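Local coordinates for protein lipopolysaccharide heptosyltransferase 2 (Escherichia coli, PDB 1PSW) that catalyses transfer of the second heptose, from ADP-L-glycero-D-manno-heptose, onto the heptosyl-Kdo2-lipid A module during synthesis of the lipopolysaccharide core, at residues Glu338-Ala341 against Leu342-Gln345; Tyr202-Leu205 against Ala206-Leu209. All coordinates share one frame; numbering follows the deposited sequence.

Contact 1 (Glu338-Ala341 against Leu342-Gln345)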
loop_
_atom_site.group_PDB
_atom_site.type_symbol
_atom_site.label_atom_id
_atom_site.label_comp_id
_atom_site.label_asym_id
_atom_site.label_seq_id
_atom_site.Cartn_x
_atom_site.Cartn_y
_atom_site.Cartn_z
ATOM N N GLU A 338 -5.519 -4.086 22.305
ATOM C CA GLU A 338 -5.446 -2.884 21.480
ATOM C C GLU A 338 -6.568 -2.913 20.440
ATOM O O GLU A 338 -7.176 -1.885 20.128
ATOM C CB GLU A 338 -4.098 -2.816 20.764
ATOM C CG GLU A 338 -3.925 -1.580 19.903
ATOM C CD GLU A 338 -3.666 -0.332 20.723
ATOM O OE1 GLU A 338 -2.629 -0.294 21.423
ATOM O OE2 GLU A 338 -4.498 0.601 20.676
ATOM N N LEU A 339 -6.831 -4.102 19.908
ATOM C CA LEU A 339 -7.860 -4.285 18.897
ATOM C C LEU A 339 -9.263 -4.035 19.461
ATOM O O LEU A 339 -10.029 -3.267 18.885
ATOM C CB LEU A 339 -7.758 -5.695 18.305
ATOM C CG LEU A 339 -8.474 -5.973 16.982
ATOM C CD1 LEU A 339 -7.907 -5.078 15.885
ATOM C CD2 LEU A 339 -8.292 -7.442 16.601
ATOM N N ASN A 340 -9.604 -4.662 20.582
ATOM C CA ASN A 340 -10.934 -4.457 21.155
ATOM C C ASN A 340 -11.207 -2.983 21.459
ATOM O O ASN A 340 -12.348 -2.525 21.379
ATOM C CB ASN A 340 -11.122 -5.285 22.432
ATOM C CG ASN A 340 -11.245 -6.768 22.150
ATOM O OD1 ASN A 340 -11.876 -7.174 21.179
ATOM N ND2 ASN A 340 -10.649 -7.585 23.008
ATOM N N ALA A 341 -10.160 -2.237 21.798
ATOM C CA ALA A 341 -10.315 -0.815 22.113
ATOM C C ALA A 341 -10.742 -0.027 20.881
ATOM O O ALA A 341 -11.669 0.784 20.937
ATOM C CB ALA A 341 -9.011 -0.252 22.663
ATOM N N LEU A 342 -10.059 -0.266 19.766
ATOM C CA LEU A 342 -10.376 0.418 18.516
ATOM C C LEU A 342 -11.732 -0.038 17.987
ATOM O O LEU A 342 -12.451 0.736 17.358
ATOM C CB LEU A 342 -9.296 0.136 17.465
ATOM C CG LEU A 342 -7.886 0.701 17.703
ATOM C CD1 LEU A 342 -6.939 0.161 16.631
ATOM C CD2 LEU A 342 -7.916 2.229 17.663
ATOM N N LEU A 343 -12.076 -1.299 18.234
ATOM C CA LEU A 343 -13.359 -1.816 17.780
ATOM C C LEU A 343 -14.479 -1.128 18.552
ATOM O O LEU A 343 -15.536 -0.840 17.991
ATOM C CB LEU A 343 -13.425 -3.333 17.972
ATOM C CG LEU A 343 -12.639 -4.156 16.939
ATOM C CD1 LEU A 343 -12.488 -5.590 17.416
ATOM C CD2 LEU A 343 -13.353 -4.113 15.601
ATOM N N LEU A 344 -14.238 -0.846 19.830
ATOM C CA LEU A 344 -15.234 -0.175 20.666
ATOM C C LEU A 344 -15.471 1.250 20.166
ATOM O O LEU A 344 -16.615 1.682 20.020
ATOM C CB LEU A 344 -14.768 -0.132 22.123
ATOM C CG LEU A 344 -15.699 0.638 23.069
ATOM C CD1 LEU A 344 -16.962 -0.181 23.324
ATOM C CD2 LEU A 344 -14.980 0.928 24.379
ATOM N N GLN A 345 -14.380 1.968 19.910
ATOM C CA GLN A 345 -14.433 3.345 19.417
ATOM C C GLN A 345 -15.302 3.428 18.167
ATOM O O GLN A 345 -16.123 4.333 18.018
ATOM C CB GLN A 345 -13.026 3.834 19.068
ATOM C CG GLN A 345 -12.959 5.275 18.560
ATOM C CD GLN A 345 -11.717 5.550 17.709
ATOM O OE1 GLN A 345 -10.636 5.015 17.969
ATOM N NE2 GLN A 345 -11.867 6.405 16.698
#

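Contact 2 (Tyr202-Leu205 against Ala206-Leu209)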
loop_
_atom_site.group_PDB
_atom_site.type_symbol
_atom_site.label_atom_id
_atom_site.label_comp_id
_atom_site.label_asym_id
_atom_site.label_seq_id
_atom_site.Cartn_x
_atom_site.Cartn_y
_atom_site.Cartn_z
ATOM N N TYR A 202 -0.876 -15.319 15.155
ATOM C CA TYR A 202 -2.079 -14.950 14.410
ATOM C C TYR A 202 -3.177 -15.983 14.676
ATOM O O TYR A 202 -4.351 -15.629 14.781
ATOM C CB TYR A 202 -1.803 -14.864 12.895
ATOM C CG TYR A 202 -1.310 -13.502 12.421
ATOM C CD1 TYR A 202 -2.153 -12.378 12.455
ATOM C CD2 TYR A 202 -0.002 -13.329 11.957
ATOM C CE1 TYR A 202 -1.703 -11.114 12.036
ATOM C CE2 TYR A 202 0.458 -12.071 11.539
ATOM C CZ TYR A 202 -0.392 -10.975 11.581
ATOM O OH TYR A 202 0.061 -9.733 11.183
ATOM N N ALA A 203 -2.798 -17.255 14.799
ATOM C CA ALA A 203 -3.777 -18.309 15.053
ATOM C C ALA A 203 -4.439 -18.135 16.418
ATOM O O ALA A 203 -5.656 -18.244 16.543
ATOM C CB ALA A 203 -3.112 -19.678 14.961
ATOM N N GLU A 204 -3.627 -17.872 17.437
ATOM C CA GLU A 204 -4.132 -17.669 18.789
ATOM C C GLU A 204 -5.074 -16.462 18.809
ATOM O O GLU A 204 -6.132 -16.491 19.440
ATOM C CB GLU A 204 -2.960 -17.446 19.753
ATOM C CG GLU A 204 -3.344 -17.098 21.187
ATOM C CD GLU A 204 -4.290 -18.110 21.808
ATOM O OE1 GLU A 204 -4.002 -19.325 21.733
ATOM O OE2 GLU A 204 -5.319 -17.689 22.382
ATOM N N LEU A 205 -4.691 -15.398 18.108
ATOM C CA LEU A 205 -5.526 -14.199 18.051
ATOM C C LEU A 205 -6.855 -14.505 17.368
ATOM O O LEU A 205 -7.900 -13.981 17.756
ATOM C CB LEU A 205 -4.811 -13.065 17.297
ATOM C CG LEU A 205 -5.597 -11.742 17.196
ATOM C CD1 LEU A 205 -5.963 -11.250 18.590
ATOM C CD2 LEU A 205 -4.777 -10.689 16.469
ATOM N N ALA A 206 -6.813 -15.344 16.339
ATOM C CA ALA A 206 -8.032 -15.703 15.624
ATOM C C ALA A 206 -8.980 -16.475 16.551
ATOM O O ALA A 206 -10.193 -16.241 16.550
ATOM C CB ALA A 206 -7.695 -16.540 14.388
ATOM N N LYS A 207 -8.430 -17.392 17.344
ATOM C CA LYS A 207 -9.250 -18.174 18.269
ATOM C C LYS A 207 -9.960 -17.244 19.241
ATOM O O LYS A 207 -11.143 -17.415 19.541
ATOM C CB LYS A 207 -8.389 -19.155 19.071
ATOM C CG LYS A 207 -7.704 -20.199 18.234
ATOM C CD LYS A 207 -6.850 -21.112 19.094
ATOM C CE LYS A 207 -6.121 -22.117 18.228
ATOM N NZ LYS A 207 -5.144 -22.936 18.990
ATOM N N GLN A 208 -9.221 -16.261 19.741
ATOM C CA GLN A 208 -9.767 -15.296 20.687
ATOM C C GLN A 208 -10.870 -14.445 20.056
ATOM O O GLN A 208 -11.887 -14.163 20.692
ATOM C CB GLN A 208 -8.655 -14.374 21.186
ATOM C CG GLN A 208 -7.531 -15.064 21.925
ATOM C CD GLN A 208 -7.909 -15.455 23.335
ATOM O OE1 GLN A 208 -8.614 -16.443 23.557
ATOM N NE2 GLN A 208 -7.462 -14.661 24.302
ATOM N N LEU A 209 -10.651 -14.021 18.813
ATOM C CA LEU A 209 -11.624 -13.188 18.106
ATOM C C LEU A 209 -12.890 -13.958 17.740
ATOM O O LEU A 209 -14.003 -13.445 17.867
ATOM C CB LEU A 209 -10.992 -12.580 16.845
ATOM C CG LEU A 209 -9.978 -11.456 17.093
ATOM C CD1 LEU A 209 -9.265 -11.066 15.796
ATOM C CD2 LEU A 209 -10.702 -10.262 17.687
HETATM O O HOH W 1 -3.411 -21.144 20.010
#

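Contact 1 (Glu338-Ala341 against Leu342-Gln345)
L339 and L343, one helical turn apart, lean together at an oblique angle: CD1 of L343 reaches back along the helix to within 4.1 Å of CG of L339. The first torsions differ. In L339 CG stands anti to the backbone N (chi1 -164°), whereas L343 keeps CG beside its own N (chi1 -76°), which swings CD1 back toward the preceding turn. On its way the L343 chain passes over the backbone, its CG 3.4 Å from the carbonyl O of L339. The same CD1 also meets the amide of N340, whose OD1 lies 4.1 Å from it, so the methyl has an apolar and a polar neighbour; ND2 of that amide is hydrogen-bonded to E212. L342 repeats the backward lean on another strip of the helix, its CG lying 3.6 Å from O of E338. Both segments belong to helix 332-347, the C-terminal helix of this GT-B glycosyltransferase, and L339, L342 and L343 form its apolar face against a parallel sheet: L339 rests on A264, V266 and V284, L342 on V284 and R303 of the sheet and on P282 in the adjoining loop. Beneath the side chains runs the i to i+4 ladder. N of L343 gives O of L339 a bond of 2.9 Å, and N of L344 bonds to O of N340 at 3.0 Å. The rung from N of L342 to O of E338 is weak, at 3.3 Å. On the exposed side, CB of L344 packs over O of A341 at 3.4 Å.

Contact 2 (Tyr202-Leu205 against Ala206-Leu209)
E204 and K207 are joined through a water: OE1 of E204 accepts its proton at 2.6 Å, and the water in turn accepts from NZ of K207 at 2.7 Å. The charged ends, opposite in sign, stay 4.7 Å apart (OE1 of E204 to NZ of K207), with the water holding the two together. K207 gets there by running fully extended beyond CG, whereas E204 bends at chi2 (54°), which turns its carboxylate forward along the helix toward Q208. The other oxygen of that carboxylate, OE2 of E204, lies 3.5 Å from CG of Q208. There the two side chains slant across one another, with the carboxylate and amide planes 64° apart, and the Q208 chain folds at its own chi2 (-76°). Four successive i to i+4 backbone bonds carry these groups, from A206 N to Y202 O through to L209 N to L205 O, the last 2.9 Å long. The helix, 199-211, is the crossover of a right-handed beta-alpha-beta unit between strands 182-186 and 215-218, in the Rossmann-like second half of a GT-B fold. Its inner face is apolar. CD1 of L209 comes within 4.0 Å of CG of L205, and CG of L209 lies over O of L205 at 3.3 Å; the pair settles on F185, with L209 also on I183. The ring of Y202 meets W197 edge-to-face and also meets the ring of F185, and its OH makes a weak hydrogen bond to OD1 of N268.

Contact 2 comes first along the chain, on helix 199-211, and contact 1 follows near the C-terminus on helix 332-347; their centres are about 15 Å apart. The two helices pack against the same six-stranded parallel sheet, and they touch each other where CD2 of L339 lies 3.8 Å from CD1 of L209. V266 on strand 264-268 is shared, meeting L339 from contact 1 and Y202 and L205 from contact 2. L205 also packs on V335 and L336 of helix 332-347, a second point where the helices meet. The chain thus brings its last helix back beside a helix that lies much earlier in the chain, joining the C-terminal end to the second Rossmann-like sheet of the GT-B enzyme.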